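CurH (Lyngbya majuscula, PDB 3KG7) probably catalyses the dehydration of a polyketide intermediate, a lyase step in curacin biosynthesis, as the dehydratase domain of a polyketide synthase module. Local coordinates at residues C[84-89]-C[112-117]; C[132-137]-C[272-277]; C[180-185]-C[243-248]. One frame throughout, in Å; residues are numbered along the deposited sequence.

The three contacts join strands of a double hotdog fold to each other and to its connecting segments. Interaction 1 closes first along the chain, on the early strands, and lies far from the others: its centre is 40 Å from that of interaction 2 and 36 Å from that of interaction 3, on the opposite side of the chain's centre. Interaction 2 then ties the segment entering helix 138-144 to strand 274-286, and the strand pair of interaction 3 falls between its two ends in sequence. Their centres are 11 Å apart, and they touch through Phe275 with Phe244 and Val136 with Tyr247. Thus the connection between the two halves packs on the second.

Interaction 1 (C[84-89]-C[112-117]); sequences TTRETQ and KQEEWQ
Trp116 supplies the main apolar surface of this contact, its six-membered ring reaching the strand at Glu87. With CG anti to its own carbonyl carbon, the indole of Trp116 brings CZ3 to 3.4 Å from the backbone O of Glu87. The side chain of Glu87 meets the same ring: its CG stands anti to the backbone N (chi1 -171°) and the chain runs on extended, so that OE2 lies 3.6 Å from Trp116 CH2, the carboxylate turned 86° to the ring plane. That oxygen is also held in a salt bridge by Arg108, a residue on which the indole packs. Beside it the side chain of Gln89 runs across that of Trp116, its amide oblique to the ring, NE2 3.9 Å from Trp116 CH2, while this amide is hydrogen-bonded to the backbone of Glu17 and Ala19 of the second subunit.

In the first half of the double hotdog fold, strand 101-109 runs between strands 86-92 and 117-124; the contact therefore spans that strand, joining the start of one flanking strand to the loop that leads into the other. Arg86 leaves the backbone in a different direction from Glu87. Bends at its second and third torsions carry Arg86 NH2 to 3.7 Å from OE1 of Glu114, a long salt bridge with the oxygen at the guanidinium edge. The carboxylate and guanidinium planes are 35° apart. The Gln117 side chain crosses that of Arg86 without a hydrogen bond, NE2 being a donor like the NH2 it faces, whereas Arg86 NH1 is hydrogen-bonded to Ser107 OG.

Interaction 2 (C[132-137]-C[272-277]); sequences PTLSVD and GQAFGR
The start of strand 274-286, at a classic beta bulge in which Phe275 and Gly276 both face Leu267, is flanked here by an irregular segment of the connection between the two hotdog halves. Segments 132-137 and 272-277 run nearly antiparallel, their touching parts 165° apart, yet a single backbone hydrogen bond joins them. Ala274 N donates to Leu134 O over 3.1 Å, with an N-H...O angle of 155°. The donor sits nearly along the C=O axis of Leu134, so the peptide of Ala274 meets this carbonyl head-on. The next possible link does not form: Val136 N and Gly272 O come close, but the angle is too poor for a bond. Instead, a CA-H...O contact runs the other way, from Gly272 CA to Val136 O at 3.5 Å.

Glycine suits that position twice over. A side chain at Gly272 would be driven into Val136 O, and the backbone there has a positive phi (108°) at which a CB would also jam against the preceding carbonyl oxygen. Ala274 has more surface buried by the contact than any other residue in it. Its methyl points at the connecting segment, the CB of Ala274 lying 4.2 Å from CB of Leu134 and 4.3 Å from CB of Pro132, so two small apolar contacts accompany the hydrogen bond.

Around this seam, Leu134 packs on Gln266 of strand 260-268 and Glu249 of strand 243-255, while the side chain of Phe275 leaves the backbone on the side away from 132-137, and its ring meets His238 and Phe244. Asp137, at the far end of the segment, occupies the N-cap position of helix 138-144.

Interaction 3 (C[180-185]-C[243-248]); sequences TSLLEI and RFYAYV
Glu184 has CG anti to the backbone N (chi1 -178°) and an extended chain, whereas Tyr245 opposite it has CG anti to the carbonyl carbon (chi1 -60°); together these torsions lay the two side chains alongside each other, pointing the same way. Glu184 CG lies 3.7 Å from Tyr245 CE1, and at the tips Glu184 OE1 comes within 3.4 Å of Tyr245 OH, the carboxylate nearly perpendicular to the ring. The other carboxylate oxygen, Glu184 OE2, stands over the centre of one face of the guanidinium, 3.7 Å from Arg243 CZ. The oxygen lies far out of the guanidinium plane, so this long salt bridge is electrostatic, without a directed N-H, and Arg172 brings a second positive group near Arg243.

Strands 181-185 and 243-248 are neighbouring antiparallel strands of the second hotdog half. Three hydrogen-bonded pairs, Ser181 with Val248, Leu183 with Ala246 and Ile185 with Phe244, contribute six backbone hydrogen bonds, and two non-hydrogen-bonded pairs alternate with them. On the face bearing Glu184 and Tyr245, Leu182 CD1 meets its direct partner at Tyr247 CD1 (3.7 Å) and reaches diagonally to Tyr245 CB (3.8 Å), and the leucine packs on Ile138 and Leu141 of helix 138-144. An alanine in place of Tyr245 removes the ring flanking Glu184 and would probably loosen the packing against Ile138 and the hold on the carboxylate's position.

On the face of Leu183 and Ala246, Phe244 takes the crowded position between its backbone N and carbonyl carbon (chi1 63°). Ile185 CB then sits over the ring in a CH-pi contact, 4.2 Å from the Phe244 centroid, while Ile185 CD1 packs 3.8 Å from the methyl CB of Ala246.

Interaction 1 (C[84-89]-C[112-117])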
# COMPACT_ATOMS: atom_id res chain seq x y z
N THR C 84 9.33 -0.37 -22.24
CA THR C 84 8.58 -1.23 -21.33
C THR C 84 8.69 -0.75 -19.89
O THR C 84 9.80 -0.49 -19.41
CB THR C 84 9.04 -2.69 -21.44
OG1 THR C 84 8.78 -3.17 -22.77
CG2 THR C 84 8.30 -3.57 -20.43
N THR C 85 7.54 -0.60 -19.24
CA THR C 85 7.44 -0.25 -17.83
C THR C 85 6.76 -1.40 -17.12
O THR C 85 5.71 -1.86 -17.54
CB THR C 85 6.59 1.04 -17.62
OG1 THR C 85 7.33 2.18 -18.05
CG2 THR C 85 6.19 1.23 -16.15
N ARG C 86 7.37 -1.85 -16.03
CA ARG C 86 6.77 -2.86 -15.18
C ARG C 86 6.49 -2.29 -13.79
O ARG C 86 7.40 -1.84 -13.10
CB ARG C 86 7.66 -4.10 -15.10
CG ARG C 86 7.74 -4.82 -16.43
CD ARG C 86 7.84 -6.31 -16.24
NE ARG C 86 6.78 -6.99 -16.97
CZ ARG C 86 5.77 -7.63 -16.40
NH1 ARG C 86 5.68 -7.72 -15.08
NH2 ARG C 86 4.86 -8.20 -17.16
N GLU C 87 5.22 -2.29 -13.43
CA GLU C 87 4.74 -1.89 -12.11
C GLU C 87 5.19 -2.95 -11.10
O GLU C 87 4.73 -4.09 -11.15
CB GLU C 87 3.22 -1.83 -12.19
CG GLU C 87 2.50 -1.24 -11.00
CD GLU C 87 1.00 -1.11 -11.25
OE1 GLU C 87 0.62 -0.78 -12.39
OE2 GLU C 87 0.22 -1.33 -10.30
N THR C 88 6.10 -2.59 -10.21
CA THR C 88 6.75 -3.56 -9.34
C THR C 88 6.39 -3.34 -7.86
O THR C 88 6.25 -2.21 -7.42
CB THR C 88 8.27 -3.50 -9.55
OG1 THR C 88 8.54 -3.44 -10.95
CG2 THR C 88 8.95 -4.71 -8.96
N GLN C 89 6.23 -4.43 -7.12
CA GLN C 89 5.87 -4.36 -5.71
C GLN C 89 6.66 -5.36 -4.90
O GLN C 89 6.62 -6.56 -5.19
CB GLN C 89 4.37 -4.61 -5.52
CG GLN C 89 3.48 -3.46 -5.97
CD GLN C 89 2.05 -3.58 -5.49
OE1 GLN C 89 1.70 -4.50 -4.76
NE2 GLN C 89 1.21 -2.63 -5.91
N LYS C 112 -0.68 -2.46 -20.35
CA LYS C 112 -1.74 -3.46 -20.60
C LYS C 112 -2.59 -3.83 -19.38
O LYS C 112 -3.72 -4.31 -19.53
CB LYS C 112 -1.15 -4.74 -21.19
CG LYS C 112 -0.50 -4.61 -22.55
CD LYS C 112 -0.34 -5.97 -23.23
CE LYS C 112 0.40 -7.00 -22.36
NZ LYS C 112 1.82 -6.62 -22.08
N GLN C 113 -2.03 -3.63 -18.19
CA GLN C 113 -2.63 -4.09 -16.94
C GLN C 113 -2.85 -5.61 -17.04
O GLN C 113 -3.99 -6.08 -17.16
CB GLN C 113 -3.94 -3.33 -16.62
CG GLN C 113 -3.78 -1.81 -16.45
CD GLN C 113 -3.28 -1.39 -15.07
OE1 GLN C 113 -4.04 -1.37 -14.10
NE2 GLN C 113 -2.00 -1.04 -14.98
N GLU C 114 -1.74 -6.34 -17.03
CA GLU C 114 -1.73 -7.80 -17.14
C GLU C 114 -1.87 -8.45 -15.75
O GLU C 114 -2.05 -7.74 -14.75
CB GLU C 114 -0.43 -8.24 -17.81
CG GLU C 114 -0.51 -9.52 -18.62
CD GLU C 114 0.73 -9.76 -19.47
OE1 GLU C 114 1.86 -9.49 -18.99
OE2 GLU C 114 0.58 -10.23 -20.63
N GLU C 115 -1.81 -9.78 -15.68
CA GLU C 115 -1.84 -10.46 -14.39
C GLU C 115 -0.47 -10.40 -13.72
O GLU C 115 0.57 -10.41 -14.40
CB GLU C 115 -2.34 -11.90 -14.55
CG GLU C 115 -3.11 -12.43 -13.33
CD GLU C 115 -4.31 -11.55 -12.96
OE1 GLU C 115 -5.27 -11.48 -13.76
OE2 GLU C 115 -4.27 -10.95 -11.86
N TRP C 116 -0.48 -10.33 -12.39
CA TRP C 116 0.74 -10.18 -11.61
C TRP C 116 1.62 -11.42 -11.72
O TRP C 116 1.14 -12.55 -11.62
CB TRP C 116 0.41 -9.93 -10.14
CG TRP C 116 -0.20 -8.59 -9.80
CD1 TRP C 116 -1.51 -8.33 -9.53
CD2 TRP C 116 0.50 -7.33 -9.65
NE1 TRP C 116 -1.69 -6.99 -9.24
CE2 TRP C 116 -0.47 -6.36 -9.31
CE3 TRP C 116 1.84 -6.94 -9.77
CZ2 TRP C 116 -0.14 -5.02 -9.07
CZ3 TRP C 116 2.16 -5.60 -9.55
CH2 TRP C 116 1.18 -4.66 -9.21
N GLN C 117 2.92 -11.20 -11.91
CA GLN C 117 3.91 -12.25 -12.02
C GLN C 117 4.84 -12.14 -10.84
O GLN C 117 5.30 -11.05 -10.51
CB GLN C 117 4.72 -12.08 -13.31
CG GLN C 117 3.90 -12.09 -14.61
CD GLN C 117 4.77 -12.01 -15.86
OE1 GLN C 117 5.86 -12.60 -15.93
NE2 GLN C 117 4.30 -11.28 -16.86

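Interaction 2 (C[132-137]-C[272-277])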
# COMPACT_ATOMS: atom_id res chain seq x y z
N PRO C 132 31.20 -11.85 11.73
CA PRO C 132 32.14 -12.51 10.82
C PRO C 132 33.43 -12.98 11.50
O PRO C 132 34.01 -12.24 12.30
CB PRO C 132 32.45 -11.42 9.79
CG PRO C 132 31.93 -10.14 10.38
CD PRO C 132 30.76 -10.55 11.20
N THR C 133 33.85 -14.19 11.17
CA THR C 133 34.98 -14.83 11.85
C THR C 133 36.21 -15.01 10.95
O THR C 133 37.35 -14.83 11.38
CB THR C 133 34.54 -16.16 12.53
OG1 THR C 133 35.61 -16.66 13.34
CG2 THR C 133 34.15 -17.23 11.50
N LEU C 134 35.95 -15.36 9.69
CA LEU C 134 36.97 -15.61 8.68
C LEU C 134 37.76 -14.35 8.31
O LEU C 134 37.19 -13.37 7.84
CB LEU C 134 36.31 -16.23 7.44
CG LEU C 134 37.03 -16.42 6.10
CD1 LEU C 134 37.94 -17.64 6.11
CD2 LEU C 134 35.97 -16.56 5.01
N SER C 135 39.07 -14.40 8.54
CA SER C 135 40.00 -13.38 8.06
C SER C 135 40.71 -13.91 6.80
O SER C 135 40.47 -15.05 6.40
CB SER C 135 41.01 -13.03 9.17
OG SER C 135 41.99 -12.11 8.72
N VAL C 136 41.56 -13.08 6.19
CA VAL C 136 42.38 -13.47 5.02
C VAL C 136 43.50 -12.44 4.78
O VAL C 136 43.26 -11.24 4.80
CB VAL C 136 41.50 -13.67 3.72
CG1 VAL C 136 42.20 -13.15 2.47
CG2 VAL C 136 41.13 -15.14 3.52
N ASP C 137 44.73 -12.93 4.56
CA ASP C 137 45.82 -12.06 4.10
C ASP C 137 45.73 -11.90 2.58
O ASP C 137 46.04 -12.83 1.83
CB ASP C 137 47.20 -12.60 4.50
CG ASP C 137 48.31 -11.56 4.33
OD1 ASP C 137 49.26 -11.82 3.57
OD2 ASP C 137 48.23 -10.47 4.95
N GLY C 272 40.72 -7.82 3.95
CA GLY C 272 40.57 -9.26 3.77
C GLY C 272 39.68 -9.86 4.85
O GLY C 272 39.59 -11.09 4.97
N GLN C 273 39.03 -9.00 5.63
CA GLN C 273 38.06 -9.44 6.64
C GLN C 273 36.70 -9.72 6.04
O GLN C 273 36.19 -8.92 5.25
CB GLN C 273 37.93 -8.39 7.74
CG GLN C 273 39.03 -8.48 8.78
CD GLN C 273 38.96 -7.39 9.81
OE1 GLN C 273 38.02 -6.58 9.82
NE2 GLN C 273 39.96 -7.34 10.69
N ALA C 274 36.11 -10.85 6.42
CA ALA C 274 34.77 -11.21 5.94
C ALA C 274 33.71 -10.30 6.55
O ALA C 274 33.80 -9.92 7.71
CB ALA C 274 34.47 -12.68 6.24
N PHE C 275 32.72 -9.92 5.75
CA PHE C 275 31.63 -9.07 6.22
C PHE C 275 30.27 -9.46 5.63
O PHE C 275 29.25 -8.86 5.95
CB PHE C 275 31.95 -7.59 5.97
CG PHE C 275 31.95 -7.20 4.52
CD1 PHE C 275 32.98 -7.60 3.67
CD2 PHE C 275 30.91 -6.43 4.00
CE1 PHE C 275 32.98 -7.26 2.32
CE2 PHE C 275 30.90 -6.08 2.65
CZ PHE C 275 31.94 -6.49 1.81
N GLY C 276 30.28 -10.48 4.77
CA GLY C 276 29.05 -11.03 4.23
C GLY C 276 29.31 -12.33 3.51
O GLY C 276 30.45 -12.64 3.17
N ARG C 277 28.26 -13.12 3.31
CA ARG C 277 28.39 -14.37 2.56
C ARG C 277 27.11 -14.78 1.87
O ARG C 277 26.01 -14.39 2.28
CB ARG C 277 28.91 -15.51 3.45
CG ARG C 277 27.95 -15.97 4.53
CD ARG C 277 28.56 -17.09 5.35
NE ARG C 277 29.08 -18.16 4.49
CZ ARG C 277 29.95 -19.09 4.88
NH1 ARG C 277 30.43 -19.10 6.12
NH2 ARG C 277 30.35 -20.02 4.02

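Interaction 3 (C[180-185]-C[243-248])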
# COMPACT_ATOMS: atom_id res chain seq x y z
N THR C 180 40.28 -22.74 -5.51
CA THR C 180 39.71 -21.45 -5.09
C THR C 180 39.61 -20.42 -6.22
O THR C 180 40.28 -20.55 -7.25
CB THR C 180 40.49 -20.83 -3.89
OG1 THR C 180 41.87 -20.67 -4.24
CG2 THR C 180 40.39 -21.71 -2.65
N SER C 181 38.78 -19.39 -6.01
CA SER C 181 38.68 -18.25 -6.92
C SER C 181 38.53 -16.94 -6.15
O SER C 181 37.98 -16.94 -5.05
CB SER C 181 37.51 -18.42 -7.90
OG SER C 181 36.26 -18.26 -7.26
N LEU C 182 39.00 -15.84 -6.74
CA LEU C 182 38.86 -14.52 -6.11
C LEU C 182 38.57 -13.40 -7.12
O LEU C 182 39.24 -13.28 -8.14
CB LEU C 182 40.12 -14.18 -5.31
CG LEU C 182 40.12 -12.90 -4.45
CD1 LEU C 182 39.29 -13.07 -3.18
CD2 LEU C 182 41.54 -12.50 -4.11
N LEU C 183 37.56 -12.59 -6.80
CA LEU C 183 37.20 -11.42 -7.61
C LEU C 183 37.41 -10.12 -6.84
O LEU C 183 36.97 -9.98 -5.70
CB LEU C 183 35.73 -11.49 -8.06
CG LEU C 183 35.28 -12.53 -9.10
CD1 LEU C 183 33.76 -12.64 -9.14
CD2 LEU C 183 35.82 -12.19 -10.47
N GLU C 184 38.09 -9.16 -7.47
CA GLU C 184 38.20 -7.81 -6.92
C GLU C 184 37.09 -6.95 -7.53
O GLU C 184 37.03 -6.77 -8.75
CB GLU C 184 39.58 -7.20 -7.21
CG GLU C 184 39.80 -5.81 -6.62
CD GLU C 184 41.20 -5.28 -6.85
OE1 GLU C 184 42.18 -5.94 -6.42
OE2 GLU C 184 41.34 -4.19 -7.46
N ILE C 185 36.22 -6.43 -6.67
CA ILE C 185 35.00 -5.75 -7.11
C ILE C 185 34.96 -4.29 -6.66
O ILE C 185 35.24 -3.99 -5.50
CB ILE C 185 33.75 -6.52 -6.63
CG1 ILE C 185 33.68 -7.88 -7.33
CG2 ILE C 185 32.49 -5.73 -6.90
CD1 ILE C 185 32.88 -8.91 -6.58
N ARG C 243 35.63 -0.72 -2.53
CA ARG C 243 36.35 -1.85 -3.11
C ARG C 243 36.37 -3.03 -2.13
O ARG C 243 36.69 -2.87 -0.95
CB ARG C 243 37.77 -1.40 -3.48
CG ARG C 243 38.75 -2.52 -3.79
CD ARG C 243 40.16 -1.98 -4.00
NE ARG C 243 40.27 -1.26 -5.27
CZ ARG C 243 41.41 -0.84 -5.80
NH1 ARG C 243 42.56 -1.06 -5.18
NH2 ARG C 243 41.40 -0.20 -6.96
N PHE C 244 36.02 -4.21 -2.63
CA PHE C 244 35.99 -5.44 -1.82
C PHE C 244 36.22 -6.67 -2.70
O PHE C 244 36.41 -6.55 -3.91
CB PHE C 244 34.67 -5.56 -1.06
CG PHE C 244 33.46 -5.69 -1.95
CD1 PHE C 244 32.90 -6.94 -2.22
CD2 PHE C 244 32.86 -4.56 -2.52
CE1 PHE C 244 31.78 -7.06 -3.04
CE2 PHE C 244 31.74 -4.67 -3.34
CZ PHE C 244 31.20 -5.92 -3.60
N TYR C 245 36.18 -7.85 -2.07
CA TYR C 245 36.50 -9.10 -2.75
C TYR C 245 35.40 -10.15 -2.62
O TYR C 245 34.65 -10.18 -1.64
CB TYR C 245 37.84 -9.65 -2.23
CG TYR C 245 39.02 -8.72 -2.44
CD1 TYR C 245 39.79 -8.78 -3.60
CD2 TYR C 245 39.37 -7.78 -1.47
CE1 TYR C 245 40.86 -7.93 -3.80
CE2 TYR C 245 40.45 -6.92 -1.65
CZ TYR C 245 41.19 -7.00 -2.82
OH TYR C 245 42.26 -6.16 -3.02
N ALA C 246 35.31 -11.02 -3.63
CA ALA C 246 34.43 -12.19 -3.57
C ALA C 246 35.30 -13.43 -3.64
O ALA C 246 36.06 -13.61 -4.59
CB ALA C 246 33.42 -12.16 -4.70
N TYR C 247 35.18 -14.29 -2.63
CA TYR C 247 36.09 -15.41 -2.43
C TYR C 247 35.31 -16.73 -2.42
O TYR C 247 34.39 -16.92 -1.63
CB TYR C 247 36.83 -15.19 -1.10
CG TYR C 247 37.96 -16.15 -0.78
CD1 TYR C 247 38.94 -16.46 -1.73
CD2 TYR C 247 38.07 -16.73 0.48
CE1 TYR C 247 39.98 -17.34 -1.44
CE2 TYR C 247 39.12 -17.60 0.79
CZ TYR C 247 40.07 -17.90 -0.17
OH TYR C 247 41.09 -18.76 0.11
N VAL C 248 35.67 -17.64 -3.33
CA VAL C 248 35.05 -18.96 -3.38
C VAL C 248 36.08 -20.01 -2.99
O VAL C 248 37.15 -20.11 -3.60
CB VAL C 248 34.44 -19.26 -4.79
CG1 VAL C 248 33.76 -20.63 -4.81
CG2 VAL C 248 33.46 -18.17 -5.18